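Matching sites in mandelate racemase/muconate lactonizing enzyme from Polaromonas sp., a protein that probably catalyses an isomerisation or racemisation of the mandelate racemase type, as a member of the enolase superfamily (PDB 2OG9 (chain A, 1.90 Å), residues L126-A131 and P361-T366), and in its relative mandelate racemase/muconate lactonizing enzyme, C-terminal domain protein from Paracoccus denitrificans (PDB 4DWD (chain B, 1.50 Å), residues L102-G107 and P353-V358). Structure 2 is superposed on structure 1 by the backbone atoms of these residues (RMSD 0.55 Å); each is numbered along its deposited sequence.

Structure 1 (2OG9).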
loop_
_atom_site.group_PDB
_atom_site.type_symbol
_atom_site.label_atom_id
_atom_site.label_comp_id
_atom_site.label_asym_id
_atom_site.label_seq_id
_atom_site.Cartn_x
_atom_site.Cartn_y
_atom_site.Cartn_z
ATOM N N LEU A 126 -1.296 32.996 26.986
ATOM C CA LEU A 126 -2.191 32.200 27.828
ATOM C C LEU A 126 -1.417 31.092 28.544
ATOM O O LEU A 126 -1.676 30.798 29.717
ATOM C CB LEU A 126 -3.323 31.587 26.993
ATOM C CG LEU A 126 -4.397 32.567 26.500
ATOM C CD1 LEU A 126 -5.382 31.862 25.577
ATOM C CD2 LEU A 126 -5.125 33.147 27.705
ATOM N N TRP A 127 -0.473 30.473 27.843
ATOM C CA TRP A 127 0.336 29.420 28.453
ATOM C C TRP A 127 1.230 30.010 29.540
ATOM O O TRP A 127 1.414 29.408 30.590
ATOM C CB TRP A 127 1.202 28.719 27.402
ATOM C CG TRP A 127 0.480 27.619 26.715
ATOM C CD1 TRP A 127 -0.128 27.660 25.485
ATOM C CD2 TRP A 127 0.233 26.316 27.242
ATOM N NE1 TRP A 127 -0.737 26.453 25.221
ATOM C CE2 TRP A 127 -0.534 25.611 26.283
ATOM C CE3 TRP A 127 0.582 25.672 28.440
ATOM C CZ2 TRP A 127 -0.958 24.293 26.483
ATOM C CZ3 TRP A 127 0.161 24.359 28.640
ATOM C CH2 TRP A 127 -0.604 23.682 27.660
ATOM N N ASP A 128 1.788 31.183 29.268
ATOM C CA ASP A 128 2.649 31.890 30.219
ATOM C C ASP A 128 1.840 32.164 31.486
ATOM O O ASP A 128 2.299 31.925 32.604
ATOM C CB ASP A 128 3.125 33.208 29.590
ATOM C CG ASP A 128 3.977 34.049 30.538
ATOM O OD1 ASP A 128 4.917 33.503 31.146
ATOM O OD2 ASP A 128 3.712 35.265 30.659
ATOM N N LEU A 129 0.616 32.636 31.291
ATOM C CA LEU A 129 -0.280 32.946 32.393
ATOM C C LEU A 129 -0.646 31.699 33.197
ATOM O O LEU A 129 -0.645 31.730 34.425
ATOM C CB LEU A 129 -1.542 33.635 31.846
ATOM C CG LEU A 129 -2.622 34.161 32.800
ATOM C CD1 LEU A 129 -3.494 35.175 32.062
ATOM C CD2 LEU A 129 -3.467 33.015 33.330
ATOM N N LYS A 130 -0.948 30.595 32.520
ATOM C CA LYS A 130 -1.306 29.375 33.240
ATOM C C LYS A 130 -0.125 28.856 34.050
ATOM O O LYS A 130 -0.294 28.412 35.183
ATOM C CB LYS A 130 -1.788 28.277 32.281
ATOM C CG LYS A 130 -2.145 26.970 32.991
ATOM C CD LYS A 130 -2.779 25.945 32.049
ATOM C CE LYS A 130 -4.177 26.382 31.607
ATOM N NZ LYS A 130 -4.884 25.285 30.879
ATOM N N ALA A 131 1.068 28.904 33.469
ATOM C CA ALA A 131 2.265 28.439 34.171
ATOM C C ALA A 131 2.475 29.273 35.441
ATOM O O ALA A 131 2.683 28.732 36.531
ATOM C CB ALA A 131 3.481 28.555 33.259
ATOM N N PRO A 361 8.813 31.554 36.936
ATOM C CA PRO A 361 7.443 31.258 36.488
ATOM C C PRO A 361 7.144 31.611 35.028
ATOM O O PRO A 361 7.593 32.645 34.525
ATOM C CB PRO A 361 6.582 32.066 37.454
ATOM C CG PRO A 361 7.398 32.042 38.722
ATOM C CD PRO A 361 8.798 32.299 38.211
ATOM N N GLY A 362 6.374 30.746 34.364
ATOM C CA GLY A 362 6.006 30.964 32.971
ATOM C C GLY A 362 7.176 30.956 32.007
ATOM O O GLY A 362 8.121 30.183 32.170
ATOM N N LEU A 363 7.109 31.809 30.988
ATOM C CA LEU A 363 8.186 31.915 30.014
ATOM C C LEU A 363 9.414 32.541 30.652
ATOM O O LEU A 363 10.533 32.336 30.189
ATOM C CB LEU A 363 7.765 32.781 28.828
ATOM C CG LEU A 363 6.885 32.155 27.750
ATOM C CD1 LEU A 363 6.682 33.165 26.624
ATOM C CD2 LEU A 363 7.558 30.899 27.218
ATOM N N GLY A 364 9.195 33.318 31.708
ATOM C CA GLY A 364 10.295 33.978 32.386
ATOM C C GLY A 364 10.778 35.196 31.621
ATOM O O GLY A 364 11.970 35.521 31.634
ATOM N N LEU A 365 9.851 35.877 30.955
ATOM C CA LEU A 365 10.187 37.056 30.165
ATOM C C LEU A 365 9.339 38.279 30.502
ATOM O O LEU A 365 8.140 38.164 30.773
ATOM C CB LEU A 365 10.014 36.755 28.669
ATOM C CG LEU A 365 10.801 35.604 28.034
ATOM C CD1 LEU A 365 10.270 35.371 26.623
ATOM C CD2 LEU A 365 12.297 35.923 28.003
ATOM N N THR A 366 9.978 39.444 30.474
ATOM C CA THR A 366 9.310 40.724 30.702
ATOM C C THR A 366 9.901 41.673 29.667
ATOM O O THR A 366 11.082 41.569 29.330
ATOM C CB THR A 366 9.557 41.287 32.127
ATOM O OG1 THR A 366 10.964 41.362 32.382
ATOM C CG2 THR A 366 8.884 40.407 33.174
HETATM O O HOH W 1 7.010 35.546 31.146
#
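Asp128 reaches from helix 114-133 to the loop 361-366, joining a helix of the N-terminal domain to a loop that follows strand 354-356 of the barrel-type C-terminal domain. Its CG lies anti to the backbone N (chi1 177°), which carries OD1 across the gap to accept the N-H of Leu363 at 2.8 Å. The bond is nearly straight (166°), with the donor tilted out of the carboxylate plane. OD1 also rests 3.3 Å from CA of Gly362, where a CB would collide with it. Ala131 closes the tight part one helical turn further on, its methyl CB 3.5 Å from Gly362 CA. OD2 of Asp128 takes Leu63 N and a salt bridge from Lys132, so both carboxylate oxygens are held; the O of Leu363 bonds His323. Toward the loose side, water 1 donates a hydrogen bond to OD1 and accepts one from the N-H of Leu365 at 2.9 Å, a relay between helix and loop beside the direct bond. Pro361 and Thr366 lie exposed at the two ends of the loop segment.

Structure 2 (4DWD).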
loop_
_atom_site.group_PDB
_atom_site.type_symbol
_atom_site.label_atom_id
_atom_site.label_comp_id
_atom_site.label_asym_id
_atom_site.label_seq_id
_atom_site.Cartn_x
_atom_site.Cartn_y
_atom_site.Cartn_z
ATOM N N LEU B 102 -1.592 32.291 26.898
ATOM C CA LEU B 102 -2.308 31.475 27.878
ATOM C C LEU B 102 -1.375 30.543 28.629
ATOM O O LEU B 102 -1.567 30.309 29.815
ATOM C CB LEU B 102 -3.486 30.717 27.251
ATOM C CG LEU B 102 -4.631 31.640 26.792
ATOM C CD1 LEU B 102 -5.727 30.857 26.078
ATOM C CD2 LEU B 102 -5.217 32.454 27.951
ATOM N N TRP B 103 -0.353 30.033 27.944
ATOM C CA TRP B 103 0.692 29.248 28.617
ATOM C C TRP B 103 1.496 30.061 29.602
ATOM O O TRP B 103 1.866 29.572 30.675
ATOM C CB TRP B 103 1.624 28.617 27.582
ATOM C CG TRP B 103 1.205 27.221 27.209
ATOM C CD1 TRP B 103 0.577 26.808 26.041
ATOM C CD2 TRP B 103 1.392 26.004 28.002
ATOM N NE1 TRP B 103 0.360 25.450 26.058
ATOM C CE2 TRP B 103 0.821 24.906 27.210
ATOM C CE3 TRP B 103 1.928 25.728 29.249
ATOM C CZ2 TRP B 103 0.821 23.588 27.665
ATOM C CZ3 TRP B 103 1.905 24.397 29.703
ATOM C CH2 TRP B 103 1.376 23.357 28.923
ATOM N N ASP B 104 1.795 31.307 29.242
ATOM C CA ASP B 104 2.501 32.215 30.161
ATOM C C ASP B 104 1.634 32.438 31.420
ATOM O O ASP B 104 2.112 32.294 32.563
ATOM C CB ASP B 104 2.811 33.531 29.430
ATOM C CG ASP B 104 3.807 34.418 30.169
ATOM O OD1 ASP B 104 4.632 33.916 30.968
ATOM O OD2 ASP B 104 3.771 35.642 29.911
ATOM N N LEU B 105 0.349 32.727 31.212
ATOM C CA LEU B 105 -0.583 32.875 32.339
ATOM C C LEU B 105 -0.690 31.612 33.183
ATOM O O LEU B 105 -0.695 31.680 34.417
ATOM C CB LEU B 105 -1.983 33.305 31.882
ATOM C CG LEU B 105 -2.245 34.785 31.667
ATOM C CD1 LEU B 105 -3.606 34.982 31.030
ATOM C CD2 LEU B 105 -2.117 35.558 32.977
ATOM N N LYS B 106 -0.783 30.464 32.510
ATOM C CA LYS B 106 -0.858 29.182 33.195
ATOM C C LYS B 106 0.364 28.931 34.091
ATOM O O LYS B 106 0.223 28.501 35.240
ATOM C CB LYS B 106 -1.040 28.065 32.159
ATOM C CG LYS B 106 -1.001 26.670 32.755
ATOM C CD LYS B 106 -1.222 25.632 31.677
ATOM C CE LYS B 106 -0.960 24.246 32.232
ATOM N NZ LYS B 106 -1.234 23.198 31.204
ATOM N N GLY B 107 1.565 29.190 33.575
ATOM C CA GLY B 107 2.778 29.015 34.367
ATOM C C GLY B 107 2.776 29.925 35.587
ATOM O O GLY B 107 3.144 29.501 36.675
ATOM N N PRO B 353 8.407 31.470 36.673
ATOM C CA PRO B 353 7.115 30.941 36.226
ATOM C C PRO B 353 6.680 31.461 34.855
ATOM O O PRO B 353 7.000 32.595 34.477
ATOM C CB PRO B 353 6.158 31.408 37.325
ATOM C CG PRO B 353 7.023 31.430 38.546
ATOM C CD PRO B 353 8.318 32.009 38.045
ATOM N N GLY B 354 5.970 30.619 34.109
ATOM C CA GLY B 354 5.510 30.988 32.777
ATOM C C GLY B 354 6.658 30.986 31.784
ATOM O O GLY B 354 7.523 30.116 31.828
ATOM N N LEU B 355 6.660 31.958 30.871
ATOM C CA LEU B 355 7.755 32.110 29.914
ATOM C C LEU B 355 9.041 32.589 30.569
ATOM O O LEU B 355 10.133 32.209 30.159
ATOM C CB LEU B 355 7.378 33.141 28.853
ATOM C CG LEU B 355 6.353 32.691 27.823
ATOM C CD1 LEU B 355 5.890 33.918 27.067
ATOM C CD2 LEU B 355 6.921 31.648 26.861
ATOM N N GLY B 356 8.901 33.444 31.572
ATOM C CA GLY B 356 10.054 34.074 32.202
ATOM C C GLY B 356 10.572 35.290 31.459
ATOM O O GLY B 356 11.652 35.769 31.771
ATOM N N ILE B 357 9.804 35.798 30.497
ATOM C CA ILE B 357 10.178 37.000 29.746
ATOM C C ILE B 357 9.807 38.215 30.592
ATOM O O ILE B 357 8.751 38.229 31.229
ATOM C CB ILE B 357 9.508 37.073 28.341
ATOM C CG1 ILE B 357 10.036 38.275 27.557
ATOM C CG2 ILE B 357 7.996 37.185 28.444
ATOM C CD1 ILE B 357 10.873 37.951 26.355
ATOM N N VAL B 358 10.688 39.213 30.605
ATOM C CA VAL B 358 10.487 40.428 31.389
ATOM C C VAL B 358 10.294 41.623 30.450
ATOM O O VAL B 358 11.172 41.957 29.650
ATOM C CB VAL B 358 11.668 40.664 32.357
ATOM C CG1 VAL B 358 11.521 41.997 33.083
ATOM C CG2 VAL B 358 11.788 39.516 33.354
HETATM O O HOH W 2 6.849 35.212 31.846
#
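Asp104 meets the loop 353-358 through OD1, which accepts the N-H of Leu355 at 2.8 Å. CG lies anti to the backbone N (chi1 -167°), which carries OD1 across to the loop; the bond is nearly straight (171°) and its donor is tilted out of the carboxylate plane. OD1 also rests 3.6 Å from CA of Gly354, where a CB would collide with it. Gly107 closes the tight part one helical turn further on: backbone lies against backbone, Gly107 CA 3.6 Å from Gly354 N, and Gly107 O touches CB of Pro353 at 3.6 Å. OD2 of Asp104 takes Trp39 N, so both carboxylate oxygens are held; the O of Leu355 bonds His311. Toward the loose side, water 2 donates a hydrogen bond to OD1 and accepts one from the N-H of Gly356 at 2.7 Å, a relay between helix and loop beside the direct bond. Pro353 and Val358 lie exposed at the two ends of the loop segment.

What differs
The main change is the loss of one buried methyl. Going from Ala131(A) to Gly107(B) removes CB, and no well-ordered atom given for structure 2 takes its place. With it goes the contact of Ala131(A) CB with Gly362(A) CA at 3.5 Å, as do its contacts within the helix with the O atoms of Trp127(A) and Asp128(A). A contact found in structure 2 alone is that of Gly107(B) O with Pro353(B) CB at 3.6 Å, whereas in structure 1 the closest approach of the pair is Ala131(A) CB to Pro361(A) C at 5.1 Å. The central bond persists, Leu363(A) N to Asp128(A) OD1 becoming Leu355(B) N to Asp104(B) OD1, and the water keeps its place. Along the helix, the side chains of Leu126(A), Trp127(A), Leu129(A) and Lys130(A) also lie differently from their counterparts, touching nothing across the contact. In the loop, Leu365(A) is exchanged for Ile357(B). At the exposed end Thr366(A) gives way to Val358(B), the CA atoms 1.4 Å apart after superposition, with OG1 of Thr366(A) near CG1 of Val358(B) and CG2 of each without counterpart; that of Val358(B) gains a contact with Gly356(B) O at 4.1 Å.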